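Local coordinates for clostripain-related protein (Bacteroides thetaiotaomicron, PDB 6N9J) that probably cleaves peptide bonds as a secreted cysteine protease of the clostripain (C11) family, at residues V84-F97 and R137-P151. Residues are numbered along the deposited sequence; the frame is centred on the assembly and turned at random.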
loop_
_atom_site.group_PDB
_atom_site.type_symbol
_atom_site.label_atom_id
_atom_site.label_comp_id
_atom_site.label_asym_id
_atom_site.label_seq_id
_atom_site.Cartn_x
_atom_site.Cartn_y
_atom_site.Cartn_z
ATOM N N VAL A 84 -12.200 6.186 -7.923
ATOM C CA VAL A 84 -12.313 5.411 -6.692
ATOM C C VAL A 84 -13.776 5.016 -6.436
ATOM O O VAL A 84 -14.132 4.579 -5.342
ATOM C CB VAL A 84 -11.737 6.181 -5.471
ATOM C CG1 VAL A 84 -10.257 6.502 -5.699
ATOM C CG2 VAL A 84 -12.506 7.429 -5.226
ATOM N N ASP A 85 -14.619 5.171 -7.455
ATOM C CA ASP A 85 -15.971 4.620 -7.418
ATOM C C ASP A 85 -15.917 3.118 -7.737
ATOM O O ASP A 85 -15.104 2.691 -8.551
ATOM C CB ASP A 85 -16.877 5.350 -8.405
ATOM C CG ASP A 85 -18.198 4.637 -8.620
ATOM O OD1 ASP A 85 -18.304 3.863 -9.601
ATOM O OD2 ASP A 85 -19.127 4.845 -7.809
ATOM N N VAL A 86 -16.766 2.320 -7.094
ATOM C CA VAL A 86 -16.616 0.868 -7.155
ATOM C C VAL A 86 -16.826 0.313 -8.559
ATOM O O VAL A 86 -16.066 -0.533 -9.020
ATOM C CB VAL A 86 -17.585 0.150 -6.195
ATOM C CG1 VAL A 86 -17.363 -1.363 -6.249
ATOM C CG2 VAL A 86 -17.396 0.661 -4.780
ATOM N N ASP A 87 -17.854 0.813 -9.236
ATOM C CA ASP A 87 -18.215 0.333 -10.555
ATOM C C ASP A 87 -17.230 0.803 -11.618
ATOM O O ASP A 87 -17.064 0.147 -12.642
ATOM C CB ASP A 87 -19.632 0.776 -10.907
ATOM C CG ASP A 87 -20.687 0.132 -10.012
ATOM O OD1 ASP A 87 -20.469 -1.005 -9.534
ATOM O OD2 ASP A 87 -21.740 0.766 -9.782
ATOM N N VAL A 88 -16.573 1.932 -11.373
ATOM C CA VAL A 88 -15.521 2.409 -12.264
ATOM C C VAL A 88 -14.309 1.477 -12.215
ATOM O O VAL A 88 -13.824 1.026 -13.263
ATOM C CB VAL A 88 -15.072 3.837 -11.908
ATOM C CG1 VAL A 88 -13.732 4.170 -12.568
ATOM C CG2 VAL A 88 -16.140 4.840 -12.308
ATOM N N MET A 89 -13.837 1.200 -10.995
ATOM C CA MET A 89 -12.679 0.343 -10.750
ATOM C C MET A 89 -12.931 -1.075 -11.219
ATOM O O MET A 89 -12.043 -1.717 -11.758
ATOM C CB MET A 89 -12.313 0.324 -9.254
ATOM C CG MET A 89 -11.178 -0.645 -8.907
ATOM S SD MET A 89 -10.621 -0.653 -7.172
ATOM C CE MET A 89 -9.882 0.967 -7.070
ATOM N N LYS A 90 -14.144 -1.559 -10.979
ATOM C CA LYS A 90 -14.567 -2.861 -11.467
ATOM C C LYS A 90 -14.474 -2.935 -12.991
ATOM O O LYS A 90 -13.952 -3.907 -13.539
ATOM C CB LYS A 90 -15.994 -3.164 -11.008
ATOM C CG LYS A 90 -16.102 -3.629 -9.557
ATOM C CD LYS A 90 -17.547 -3.910 -9.198
ATOM C CE LYS A 90 -17.649 -4.743 -7.943
ATOM N NZ LYS A 90 -19.058 -5.196 -7.750
ATOM N N ASN A 91 -14.964 -1.904 -13.670
ATOM C CA ASN A 91 -14.908 -1.875 -15.133
ATOM C C ASN A 91 -13.463 -1.884 -15.634
ATOM O O ASN A 91 -13.124 -2.608 -16.582
ATOM C CB ASN A 91 -15.658 -0.656 -15.677
ATOM C CG ASN A 91 -15.634 -0.578 -17.206
ATOM O OD1 ASN A 91 -14.859 0.186 -17.787
ATOM N ND2 ASN A 91 -16.488 -1.363 -17.861
ATOM N N VAL A 92 -12.608 -1.090 -14.989
ATOM C CA VAL A 92 -11.193 -1.081 -15.339
ATOM C C VAL A 92 -10.598 -2.473 -15.181
ATOM O O VAL A 92 -9.913 -2.958 -16.080
ATOM C CB VAL A 92 -10.393 -0.091 -14.476
ATOM C CG1 VAL A 92 -8.899 -0.228 -14.757
ATOM C CG2 VAL A 92 -10.869 1.328 -14.720
ATOM N N PHE A 93 -10.857 -3.102 -14.032
ATOM C CA PHE A 93 -10.372 -4.454 -13.741
ATOM C C PHE A 93 -10.824 -5.471 -14.776
ATOM O O PHE A 93 -10.028 -6.230 -15.301
ATOM C CB PHE A 93 -10.867 -4.936 -12.373
ATOM C CG PHE A 93 -10.159 -4.315 -11.195
ATOM C CD1 PHE A 93 -8.982 -3.611 -11.358
ATOM C CD2 PHE A 93 -10.673 -4.465 -9.912
ATOM C CE1 PHE A 93 -8.337 -3.049 -10.268
ATOM C CE2 PHE A 93 -10.033 -3.897 -8.816
ATOM C CZ PHE A 93 -8.857 -3.194 -9.001
ATOM N N THR A 94 -12.129 -5.503 -15.018
ATOM C CA THR A 94 -12.741 -6.476 -15.901
ATOM C C THR A 94 -12.122 -6.401 -17.291
ATOM O O THR A 94 -11.783 -7.420 -17.881
ATOM C CB THR A 94 -14.258 -6.258 -15.986
ATOM O OG1 THR A 94 -14.838 -6.509 -14.699
ATOM C CG2 THR A 94 -14.884 -7.195 -17.001
ATOM N N THR A 95 -11.950 -5.184 -17.786
ATOM C CA THR A 95 -11.339 -4.949 -19.089
ATOM C C THR A 95 -9.875 -5.372 -19.119
ATOM O O THR A 95 -9.431 -6.049 -20.047
ATOM C CB THR A 95 -11.428 -3.457 -19.483
ATOM O OG1 THR A 95 -12.796 -3.042 -19.492
ATOM C CG2 THR A 95 -10.828 -3.226 -20.849
ATOM N N ALA A 96 -9.129 -4.951 -18.103
ATOM C CA ALA A 96 -7.695 -5.189 -18.052
ATOM C C ALA A 96 -7.342 -6.677 -18.084
ATOM O O ALA A 96 -6.470 -7.100 -18.843
ATOM C CB ALA A 96 -7.107 -4.547 -16.805
ATOM N N PHE A 97 -8.007 -7.461 -17.242
ATOM C CA PHE A 97 -7.620 -8.847 -17.066
ATOM C C PHE A 97 -8.331 -9.752 -18.051
ATOM O O PHE A 97 -7.991 -10.925 -18.159
ATOM C CB PHE A 97 -7.885 -9.296 -15.628
ATOM C CG PHE A 97 -7.152 -8.481 -14.617
ATOM C CD1 PHE A 97 -5.772 -8.448 -14.618
ATOM C CD2 PHE A 97 -7.837 -7.716 -13.692
ATOM C CE1 PHE A 97 -5.084 -7.675 -13.699
ATOM C CE2 PHE A 97 -7.154 -6.946 -12.767
ATOM C CZ PHE A 97 -5.771 -6.926 -12.778
ATOM N N ARG A 137 -13.397 9.296 -1.828
ATOM C CA ARG A 137 -12.372 8.378 -1.344
ATOM C C ARG A 137 -12.962 6.984 -1.217
ATOM O O ARG A 137 -14.175 6.833 -1.084
ATOM C CB ARG A 137 -11.816 8.853 -0.005
ATOM C CG ARG A 137 -11.300 10.280 -0.056
ATOM C CD ARG A 137 -10.810 10.773 1.271
ATOM N NE ARG A 137 -10.723 12.235 1.275
ATOM C CZ ARG A 137 -10.291 12.958 2.305
ATOM N NH1 ARG A 137 -9.896 12.350 3.418
ATOM N NH2 ARG A 137 -10.258 14.283 2.223
ATOM N N MET A 138 -12.116 5.964 -1.246
ATOM C CA MET A 138 -12.623 4.600 -1.249
ATOM C C MET A 138 -12.494 3.949 0.131
ATOM O O MET A 138 -11.417 3.902 0.712
ATOM C CB MET A 138 -11.891 3.761 -2.317
ATOM C CG MET A 138 -12.749 2.670 -2.964
ATOM S SD MET A 138 -11.895 1.578 -4.151
ATOM C CE MET A 138 -13.301 0.709 -4.816
ATOM N N ASN A 139 -13.606 3.453 0.654
ATOM C CA ASN A 139 -13.585 2.721 1.913
ATOM C C ASN A 139 -13.086 1.298 1.661
ATOM O O ASN A 139 -13.350 0.728 0.604
ATOM C CB ASN A 139 -14.976 2.724 2.551
ATOM C CG ASN A 139 -15.369 4.096 3.089
ATOM O OD1 ASN A 139 -14.880 4.518 4.135
ATOM N ND2 ASN A 139 -16.267 4.792 2.384
ATOM N N ILE A 140 -12.356 0.729 2.616
ATOM C CA ILE A 140 -11.723 -0.573 2.403
ATOM C C ILE A 140 -12.726 -1.694 2.086
ATOM O O ILE A 140 -12.426 -2.554 1.265
ATOM C CB ILE A 140 -10.851 -0.978 3.615
ATOM C CG1 ILE A 140 -9.881 0.153 3.958
ATOM C CG2 ILE A 140 -10.078 -2.268 3.322
ATOM C CD1 ILE A 140 -8.989 0.559 2.813
ATOM N N PRO A 141 -13.920 -1.691 2.716
ATOM C CA PRO A 141 -14.925 -2.646 2.229
ATOM C C PRO A 141 -15.327 -2.458 0.759
ATOM O O PRO A 141 -15.650 -3.445 0.099
ATOM C CB PRO A 141 -16.109 -2.387 3.155
ATOM C CG PRO A 141 -15.460 -2.028 4.434
ATOM C CD PRO A 141 -14.298 -1.161 4.043
ATOM N N ASP A 142 -15.310 -1.222 0.264
ATOM C CA ASP A 142 -15.597 -0.950 -1.149
ATOM C C ASP A 142 -14.467 -1.455 -2.044
ATOM O O ASP A 142 -14.714 -2.010 -3.109
ATOM C CB ASP A 142 -15.819 0.552 -1.390
ATOM C CG ASP A 142 -17.116 1.059 -0.786
ATOM O OD1 ASP A 142 -18.086 0.277 -0.711
ATOM O OD2 ASP A 142 -17.168 2.245 -0.391
ATOM N N LEU A 143 -13.226 -1.259 -1.602
ATOM C CA LEU A 143 -12.071 -1.794 -2.314
ATOM C C LEU A 143 -12.122 -3.324 -2.388
ATOM O O LEU A 143 -11.781 -3.913 -3.412
ATOM C CB LEU A 143 -10.774 -1.336 -1.647
ATOM C CG LEU A 143 -9.442 -1.784 -2.248
ATOM C CD1 LEU A 143 -9.306 -1.360 -3.717
ATOM C CD2 LEU A 143 -8.287 -1.248 -1.433
ATOM N N ASN A 144 -12.547 -3.963 -1.300
ATOM C CA ASN A 144 -12.645 -5.422 -1.259
ATOM C C ASN A 144 -13.735 -5.938 -2.186
ATOM O O ASN A 144 -13.656 -7.050 -2.699
ATOM C CB ASN A 144 -12.909 -5.904 0.175
ATOM C CG ASN A 144 -12.613 -7.376 0.355
ATOM O OD1 ASN A 144 -11.719 -7.923 -0.291
ATOM N ND2 ASN A 144 -13.361 -8.028 1.237
ATOM N N GLU A 145 -14.759 -5.125 -2.396
ATOM C CA GLU A 145 -15.832 -5.482 -3.314
ATOM C C GLU A 145 -15.374 -5.345 -4.765
ATOM O O GLU A 145 -15.710 -6.180 -5.611
ATOM C CB GLU A 145 -17.074 -4.617 -3.061
ATOM C CG GLU A 145 -18.175 -4.749 -4.121
ATOM C CD GLU A 145 -18.662 -6.184 -4.306
ATOM O OE1 GLU A 145 -18.599 -6.964 -3.329
ATOM O OE2 GLU A 145 -19.102 -6.539 -5.429
ATOM N N ALA A 146 -14.608 -4.301 -5.063
ATOM C CA ALA A 146 -14.118 -4.124 -6.431
ATOM C C ALA A 146 -13.169 -5.265 -6.760
ATOM O O ALA A 146 -13.284 -5.896 -7.801
ATOM C CB ALA A 146 -13.437 -2.780 -6.603
ATOM N N LEU A 147 -12.265 -5.559 -5.832
ATOM C CA LEU A 147 -11.322 -6.656 -5.989
ATOM C C LEU A 147 -12.003 -8.018 -6.219
ATOM O O LEU A 147 -11.356 -8.968 -6.660
ATOM C CB LEU A 147 -10.410 -6.730 -4.765
ATOM C CG LEU A 147 -9.308 -5.678 -4.687
ATOM C CD1 LEU A 147 -8.645 -5.758 -3.319
ATOM C CD2 LEU A 147 -8.282 -5.896 -5.765
ATOM N N SER A 148 -13.304 -8.103 -5.941
ATOM C CA SER A 148 -14.018 -9.373 -6.024
ATOM C C SER A 148 -14.232 -9.835 -7.468
ATOM O O SER A 148 -14.435 -11.019 -7.707
ATOM C CB SER A 148 -15.374 -9.285 -5.311
ATOM O OG SER A 148 -16.363 -8.688 -6.139
ATOM N N VAL A 149 -14.210 -8.901 -8.417
ATOM C CA VAL A 149 -14.373 -9.226 -9.832
ATOM C C VAL A 149 -13.014 -9.419 -10.492
ATOM O O VAL A 149 -12.928 -9.763 -11.664
ATOM C CB VAL A 149 -15.135 -8.127 -10.611
ATOM C CG1 VAL A 149 -16.452 -7.779 -9.923
ATOM C CG2 VAL A 149 -14.265 -6.893 -10.778
ATOM N N ALA A 150 -11.959 -9.171 -9.724
ATOM C CA ALA A 150 -10.595 -9.294 -10.211
ATOM C C ALA A 150 -10.082 -10.712 -9.978
ATOM O O ALA A 150 -10.641 -11.453 -9.169
ATOM C CB ALA A 150 -9.693 -8.274 -9.512
ATOM N N PRO A 151 -9.006 -11.095 -10.675
ATOM C CA PRO A 151 -8.357 -12.364 -10.335
ATOM C C PRO A 151 -7.683 -12.306 -8.964
ATOM O O PRO A 151 -7.499 -11.217 -8.399
ATOM C CB PRO A 151 -7.319 -12.529 -11.444
ATOM C CG PRO A 151 -7.038 -11.116 -11.891
ATOM C CD PRO A 151 -8.360 -10.437 -11.822
HETATM O O HOH W 1 -16.027 4.977 -3.395
#
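Ala146 fits as a knob into a hole made by Val86, Met89, Lys90 and Phe93. Its CB lies 3.6 Å from Met89 SD. The small methyl is consistent with the close approach of helices 86-97 and 140-146, whose axes come within 9.3 Å at a crossing angle of -30°. Met89 leaves its helix with CG trans to the backbone N and bends only at its last torsion (chi3 -68°). This bend brings CE to 3.6 Å from Met138 SD, while Met89 SD also touches Leu143 CD1. The extended Met138 chain runs past Val84, with its CG 3.3 Å from Val84 O. A water donates to that same carbonyl oxygen.

Lys90 stretches out beyond CG across Val149, its CE 3.8 Å from Val149 CG1. Its NZ then reaches Glu145 OE2 at 2.7 Å, on the anti lone pair. Glu145 is bent at chi2 (57°) where it meets the lysine. A methionine in place of Lys90 would probably leave the Glu145 carboxylate without its salt-bridge partner.

Phe93 turns its ring edge to Ala146 O, and Ala150 CB lies close to CD2. At the far end, Pro151 lies over one face of the Phe97 ring in a CH-pi contact, its CG 3.9 Å from the ring centroid. Phe93 and Leu143 also rest on Phe109 of strand 105-110. The arrangement is two near-parallel helices packed on one face of a central mixed beta-sheet, over its parallel strands 9-18 and 105-110, as in the alpha/beta sandwich of clan CD cysteine peptidases.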